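Local coordinates for protein solute carrier family 15 member 1 (Mus musculus, PDB 5A9D) that carries small peptides into intestinal cells together with protons, and is represented here by its extracellular domain, at residues 7-12 with 32-37; 50-55 with 77-82. One frame throughout, in Å; residues are numbered along the deposited sequence.

Contact 1. Residues 7-12 with 32-37; sequences IKVLNI and SQTDTF
Thr34 engages Val9 through both its amide and its hydroxyl. With OG1 between backbone N and carbonyl carbon (chi1 53°), Thr34 OG1 accepts from Val9 N at 3.1 Å (161° at the hydrogen) and donates to Thr36 O, nearly along that C=O. Thr34 N in turn binds Val9 O at 2.9 Å, so one residue engages both backbone polar groups of Val9, while CG2 rests against Val9 CB. An alanine here would remove OG1 and CG2, would probably leave Val9 N without its acceptor, and would also lose the hydroxyl's bond to Thr36 O. On one side lies regular antiparallel pairing: Leu10 and Gln33 form a non-hydrogen-bonded pair, Leu10 CD1 lying 3.8 Å from Gln33 CB, and Asn11 N gives a bond to Ser32 O, answered by a longer one from Ser32 N to Asn11 O. On the other side Phe37 turns one ring face to Lys8 CB, a CH-pi contact with Lys8 CB 4.0 Å from the Phe37 ring centroid. The Lys8 chain, bent at chi2 and chi3, crosses Gln33 obliquely; a water accepts from Lys8 NZ and donates to Gln33 OE1. Both side chains also reach Asp184 of the second subunit, though weakly. Farther out, Val9 packs on Val19 and Phe21, and Asn11 ND2 binds Asn15 O and Leu28 O. The arrangement is the antiparallel pairing of strands 4-11 and 32-41, the latter outermost in its sheet within this chain, in an immunoglobulin-like fold.

Contact 2. Residues 50-55 with 77-82; sequences ISSSGS and NPSQYR
Apolar contact is concentrated at one point, where Ile50 CD1 meets Tyr81 CB at 3.5 Å. The two side chains cross at about a right angle: Ile50 sends CG1 out anti to its carbonyl carbon and extends to CD1 (chi2 163°), whereas Tyr81 holds CG in the crowded position between backbone N and carbonyl carbon (chi1 74°). The methyl therefore touches the root of the tyrosine, Ile50 CD1 lying 3.8 Å from Tyr81 CG, and reaches the ring obliquely. Val61 and Leu73 pack against both residues.

No hydrogen bond crosses between the segments. Ser79 OG, anti to its carbonyl carbon, lies alongside the 50-51 backbone, 3.6 Å from Ser51 CA and equally far from Ile50 O.

Within 77-82 the backbone is shaped by a cis peptide before Pro78 and by the positive phi of Ser79 (57°), which with Gln80 forms a G1 beta bulge opposite Trp76. Gln80 folds back so that Gln80 NE2 hydrogen-bonds Pro78 O at 2.8 Å, approaching from above the carbonyl plane. The chemistry implies that two segments from different sheets meet through non-polar contact, mainly Ile50 on Tyr81, while each makes its hydrogen bonds with other parts of the chain: Ser79 OG is hydrogen-bonded to Gly57 O, Asn77 OD1 to Asn14 N and Tyr81 OH to Ala62 N.

How the contacts relate
Contact 1 closes before contact 2 opens along the chain, and strand 32-41 is followed directly by strand 49-52. Their centres lie 15 Å apart and their nearest atoms about 6 Å, so the two do not touch. Contact 1 pairs neighbours within the mixed sheet ordered 32-41, 4-11, 69-76, 80-88, at one edge; contact 2 involves the other edge strand, 80-88, and meets strand 49-52 of the facing antiparallel sheet. One contact thus zips strands together within a sheet, while the other joins the two sheets. Together they help build the first of two immunoglobulin-like lobes, and both edges approach the second subunit in the crystal assembly.

Contact 1. Residues 7-12 with 32-37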
loop_
_atom_site.group_PDB
_atom_site.type_symbol
_atom_site.label_atom_id
_atom_site.label_comp_id
_atom_site.label_asym_id
_atom_site.label_seq_id
_atom_site.Cartn_x
_atom_site.Cartn_y
_atom_site.Cartn_z
ATOM N N ILE A 7 -12.988 5.417 -6.873
ATOM C CA ILE A 7 -11.961 6.143 -7.619
ATOM C C ILE A 7 -12.184 7.656 -7.532
ATOM O O ILE A 7 -13.250 8.156 -7.865
ATOM C CB ILE A 7 -11.898 5.695 -9.117
ATOM C CG1 ILE A 7 -11.808 4.157 -9.254
ATOM C CG2 ILE A 7 -10.735 6.408 -9.869
ATOM C CD1 ILE A 7 -12.103 3.563 -10.668
ATOM N N LYS A 8 -11.122 8.366 -7.181
ATOM C CA LYS A 8 -11.053 9.829 -7.145
ATOM C C LYS A 8 -10.052 10.180 -8.236
ATOM O O LYS A 8 -9.078 9.461 -8.417
ATOM C CB LYS A 8 -10.534 10.292 -5.769
ATOM C CG LYS A 8 -10.199 11.764 -5.628
ATOM C CD LYS A 8 -9.027 11.846 -4.692
ATOM C CE LYS A 8 -9.300 12.656 -3.472
ATOM N NZ LYS A 8 -8.292 12.363 -2.436
ATOM N N VAL A 9 -10.294 11.242 -8.984
ATOM C CA VAL A 9 -9.347 11.649 -10.037
ATOM C C VAL A 9 -8.659 12.929 -9.584
ATOM O O VAL A 9 -9.326 13.831 -9.106
ATOM C CB VAL A 9 -10.019 11.833 -11.418
ATOM C CG1 VAL A 9 -8.973 12.150 -12.516
ATOM C CG2 VAL A 9 -10.852 10.607 -11.790
ATOM N N LEU A 10 -7.325 12.994 -9.719
ATOM C CA LEU A 10 -6.570 14.187 -9.396
ATOM C C LEU A 10 -5.712 14.521 -10.614
ATOM O O LEU A 10 -4.843 13.747 -11.026
ATOM C CB LEU A 10 -5.740 13.994 -8.085
ATOM C CG LEU A 10 -4.617 15.005 -7.746
ATOM C CD1 LEU A 10 -5.151 16.424 -7.541
ATOM C CD2 LEU A 10 -3.858 14.591 -6.483
ATOM N N ASN A 11 -6.012 15.657 -11.215
ATOM C CA ASN A 11 -5.314 16.188 -12.368
ATOM C C ASN A 11 -4.137 17.009 -11.878
ATOM O O ASN A 11 -4.325 18.108 -11.352
ATOM C CB ASN A 11 -6.272 17.037 -13.206
ATOM C CG ASN A 11 -5.649 17.547 -14.476
ATOM O OD1 ASN A 11 -4.461 17.396 -14.711
ATOM N ND2 ASN A 11 -6.436 18.180 -15.314
ATOM N N ILE A 12 -2.922 16.480 -12.071
ATOM C CA ILE A 12 -1.665 17.103 -11.652
ATOM C C ILE A 12 -0.851 17.647 -12.843
ATOM O O ILE A 12 0.321 17.984 -12.674
ATOM C CB ILE A 12 -0.831 16.162 -10.740
ATOM C CG1 ILE A 12 -0.429 14.842 -11.451
ATOM C CG2 ILE A 12 -1.570 15.888 -9.446
ATOM C CD1 ILE A 12 0.580 13.985 -10.664
ATOM N N SER A 32 -6.529 20.090 -9.924
ATOM C CA SER A 32 -7.838 19.923 -9.307
ATOM C C SER A 32 -8.175 18.445 -9.206
ATOM O O SER A 32 -7.646 17.630 -9.962
ATOM C CB SER A 32 -8.921 20.691 -10.076
ATOM O OG SER A 32 -9.343 19.995 -11.235
ATOM N N GLN A 33 -9.085 18.109 -8.292
ATOM C CA GLN A 33 -9.530 16.748 -8.110
ATOM C C GLN A 33 -11.052 16.649 -8.050
ATOM O O GLN A 33 -11.715 17.656 -7.812
ATOM C CB GLN A 33 -8.912 16.159 -6.838
ATOM C CG GLN A 33 -9.301 16.881 -5.540
ATOM C CD GLN A 33 -8.684 16.231 -4.327
ATOM O OE1 GLN A 33 -7.673 15.542 -4.408
ATOM N NE2 GLN A 33 -9.243 16.452 -3.154
ATOM N N THR A 34 -11.594 15.422 -8.169
ATOM C CA THR A 34 -13.035 15.227 -8.003
ATOM C C THR A 34 -13.278 15.376 -6.497
ATOM O O THR A 34 -12.444 14.935 -5.709
ATOM C CB THR A 34 -13.469 13.842 -8.516
ATOM O OG1 THR A 34 -12.655 12.863 -7.885
ATOM C CG2 THR A 34 -13.384 13.725 -10.035
ATOM N N ASP A 35 -14.361 16.032 -6.103
ATOM C CA ASP A 35 -14.657 16.259 -4.678
ATOM C C ASP A 35 -14.993 14.985 -3.915
ATOM O O ASP A 35 -14.879 14.963 -2.691
ATOM C CB ASP A 35 -15.746 17.334 -4.472
ATOM C CG ASP A 35 -16.923 17.343 -5.442
ATOM O OD1 ASP A 35 -17.385 16.235 -5.833
ATOM O OD2 ASP A 35 -17.433 18.458 -5.752
ATOM N N THR A 36 -15.397 13.924 -4.634
ATOM C CA THR A 36 -15.754 12.650 -4.022
ATOM C C THR A 36 -15.048 11.504 -4.740
ATOM O O THR A 36 -14.460 11.674 -5.825
ATOM C CB THR A 36 -17.293 12.397 -4.098
ATOM O OG1 THR A 36 -17.681 12.180 -5.464
ATOM C CG2 THR A 36 -18.133 13.500 -3.445
ATOM N N PHE A 37 -15.134 10.328 -4.130
ATOM C CA PHE A 37 -14.700 9.096 -4.733
ATOM C C PHE A 37 -15.935 8.642 -5.502
ATOM O O PHE A 37 -17.032 8.643 -4.951
ATOM C CB PHE A 37 -14.354 8.060 -3.640
ATOM C CG PHE A 37 -12.966 8.224 -3.049
ATOM C CD1 PHE A 37 -11.853 7.676 -3.680
ATOM C CD2 PHE A 37 -12.775 8.929 -1.863
ATOM C CE1 PHE A 37 -10.572 7.857 -3.153
ATOM C CE2 PHE A 37 -11.497 9.085 -1.324
ATOM C CZ PHE A 37 -10.405 8.541 -1.968
HETATM O O HOH W 1 -5.999 13.749 -3.237
#

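Contact 2. Residues 50-55 with 77-82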
loop_
_atom_site.group_PDB
_atom_site.type_symbol
_atom_site.label_atom_id
_atom_site.label_comp_id
_atom_site.label_asym_id
_atom_site.label_seq_id
_atom_site.Cartn_x
_atom_site.Cartn_y
_atom_site.Cartn_z
ATOM N N ILE A 50 -8.601 8.014 -20.950
ATOM C CA ILE A 50 -8.137 9.322 -20.497
ATOM C C ILE A 50 -7.710 10.107 -21.714
ATOM O O ILE A 50 -6.999 9.589 -22.583
ATOM C CB ILE A 50 -6.979 9.169 -19.473
ATOM C CG1 ILE A 50 -7.423 8.384 -18.219
ATOM C CG2 ILE A 50 -6.374 10.520 -19.099
ATOM C CD1 ILE A 50 -6.273 7.859 -17.413
ATOM N N SER A 51 -8.158 11.358 -21.785
ATOM C CA SER A 51 -7.813 12.262 -22.871
ATOM C C SER A 51 -7.454 13.648 -22.343
ATOM O O SER A 51 -7.760 13.973 -21.191
ATOM C CB SER A 51 -8.949 12.328 -23.888
ATOM O OG SER A 51 -10.138 12.901 -23.369
ATOM N N SER A 52 -6.807 14.460 -23.198
ATOM C CA SER A 52 -6.408 15.836 -22.917
ATOM C C SER A 52 -7.001 16.752 -23.950
ATOM O O SER A 52 -7.121 16.374 -25.122
ATOM C CB SER A 52 -4.889 15.978 -22.957
ATOM O OG SER A 52 -4.334 16.034 -21.654
ATOM N N SER A 53 -7.330 17.983 -23.528
ATOM C CA SER A 53 -7.842 19.022 -24.411
ATOM C C SER A 53 -6.792 19.335 -25.505
ATOM O O SER A 53 -5.594 19.405 -25.205
ATOM C CB SER A 53 -8.185 20.275 -23.610
ATOM O OG SER A 53 -7.165 20.596 -22.680
ATOM N N GLY A 54 -7.251 19.433 -26.755
ATOM C CA GLY A 54 -6.403 19.698 -27.915
ATOM C C GLY A 54 -5.668 18.473 -28.437
ATOM O O GLY A 54 -5.726 18.184 -29.640
ATOM N N SER A 55 -4.956 17.753 -27.528
ATOM C CA SER A 55 -4.176 16.546 -27.816
ATOM C C SER A 55 -5.083 15.369 -28.231
ATOM O O SER A 55 -5.883 14.913 -27.415
ATOM C CB SER A 55 -3.308 16.176 -26.616
ATOM O OG SER A 55 -2.504 15.042 -26.888
ATOM N N ASN A 77 -0.674 15.644 -18.369
ATOM C CA ASN A 77 -0.448 15.792 -19.808
ATOM C C ASN A 77 0.880 15.141 -20.267
ATOM O O ASN A 77 1.880 15.276 -19.548
ATOM C CB ASN A 77 -0.501 17.277 -20.182
ATOM C CG ASN A 77 0.610 18.111 -19.578
ATOM O OD1 ASN A 77 0.670 18.337 -18.361
ATOM N ND2 ASN A 77 1.522 18.586 -20.425
ATOM N N PRO A 78 0.952 14.420 -21.425
ATOM C CA PRO A 78 -0.089 14.130 -22.429
ATOM C C PRO A 78 -0.741 12.745 -22.258
ATOM O O PRO A 78 -0.204 11.748 -22.740
ATOM C CB PRO A 78 0.697 14.205 -23.746
ATOM C CG PRO A 78 2.158 13.900 -23.370
ATOM C CD PRO A 78 2.237 13.842 -21.858
ATOM N N SER A 79 -1.914 12.697 -21.621
ATOM C CA SER A 79 -2.700 11.479 -21.345
ATOM C C SER A 79 -1.914 10.413 -20.532
ATOM O O SER A 79 -1.930 9.220 -20.854
ATOM C CB SER A 79 -3.310 10.909 -22.624
ATOM O OG SER A 79 -4.213 11.849 -23.190
ATOM N N GLN A 80 -1.227 10.868 -19.469
ATOM C CA GLN A 80 -0.469 10.005 -18.554
ATOM C C GLN A 80 -1.310 9.756 -17.307
ATOM O O GLN A 80 -2.151 10.568 -16.959
ATOM C CB GLN A 80 0.858 10.668 -18.142
ATOM C CG GLN A 80 1.740 11.194 -19.268
ATOM C CD GLN A 80 2.127 10.093 -20.220
ATOM O OE1 GLN A 80 2.918 9.200 -19.886
ATOM N NE2 GLN A 80 1.537 10.094 -21.390
ATOM N N TYR A 81 -1.089 8.641 -16.647
ATOM C CA TYR A 81 -1.813 8.313 -15.430
ATOM C C TYR A 81 -0.989 7.419 -14.513
ATOM O O TYR A 81 -0.016 6.814 -14.939
ATOM C CB TYR A 81 -3.189 7.647 -15.734
ATOM C CG TYR A 81 -3.088 6.212 -16.214
ATOM C CD1 TYR A 81 -2.876 5.919 -17.564
ATOM C CD2 TYR A 81 -3.155 5.146 -15.313
ATOM C CE1 TYR A 81 -2.715 4.602 -18.004
ATOM C CE2 TYR A 81 -2.981 3.827 -15.740
ATOM C CZ TYR A 81 -2.803 3.560 -17.094
ATOM O OH TYR A 81 -2.661 2.276 -17.547
ATOM N N ARG A 82 -1.424 7.330 -13.258
ATOM C CA ARG A 82 -0.918 6.416 -12.254
ATOM C C ARG A 82 -2.060 6.145 -11.276
ATOM O O ARG A 82 -2.696 7.089 -10.795
ATOM C CB ARG A 82 0.299 6.962 -11.496
ATOM C CG ARG A 82 0.873 5.885 -10.538
ATOM C CD ARG A 82 1.849 6.448 -9.532
ATOM N NE ARG A 82 2.850 7.296 -10.184
ATOM C CZ ARG A 82 4.010 6.864 -10.662
ATOM N NH1 ARG A 82 4.350 5.584 -10.546
ATOM N NH2 ARG A 82 4.837 7.706 -11.272
#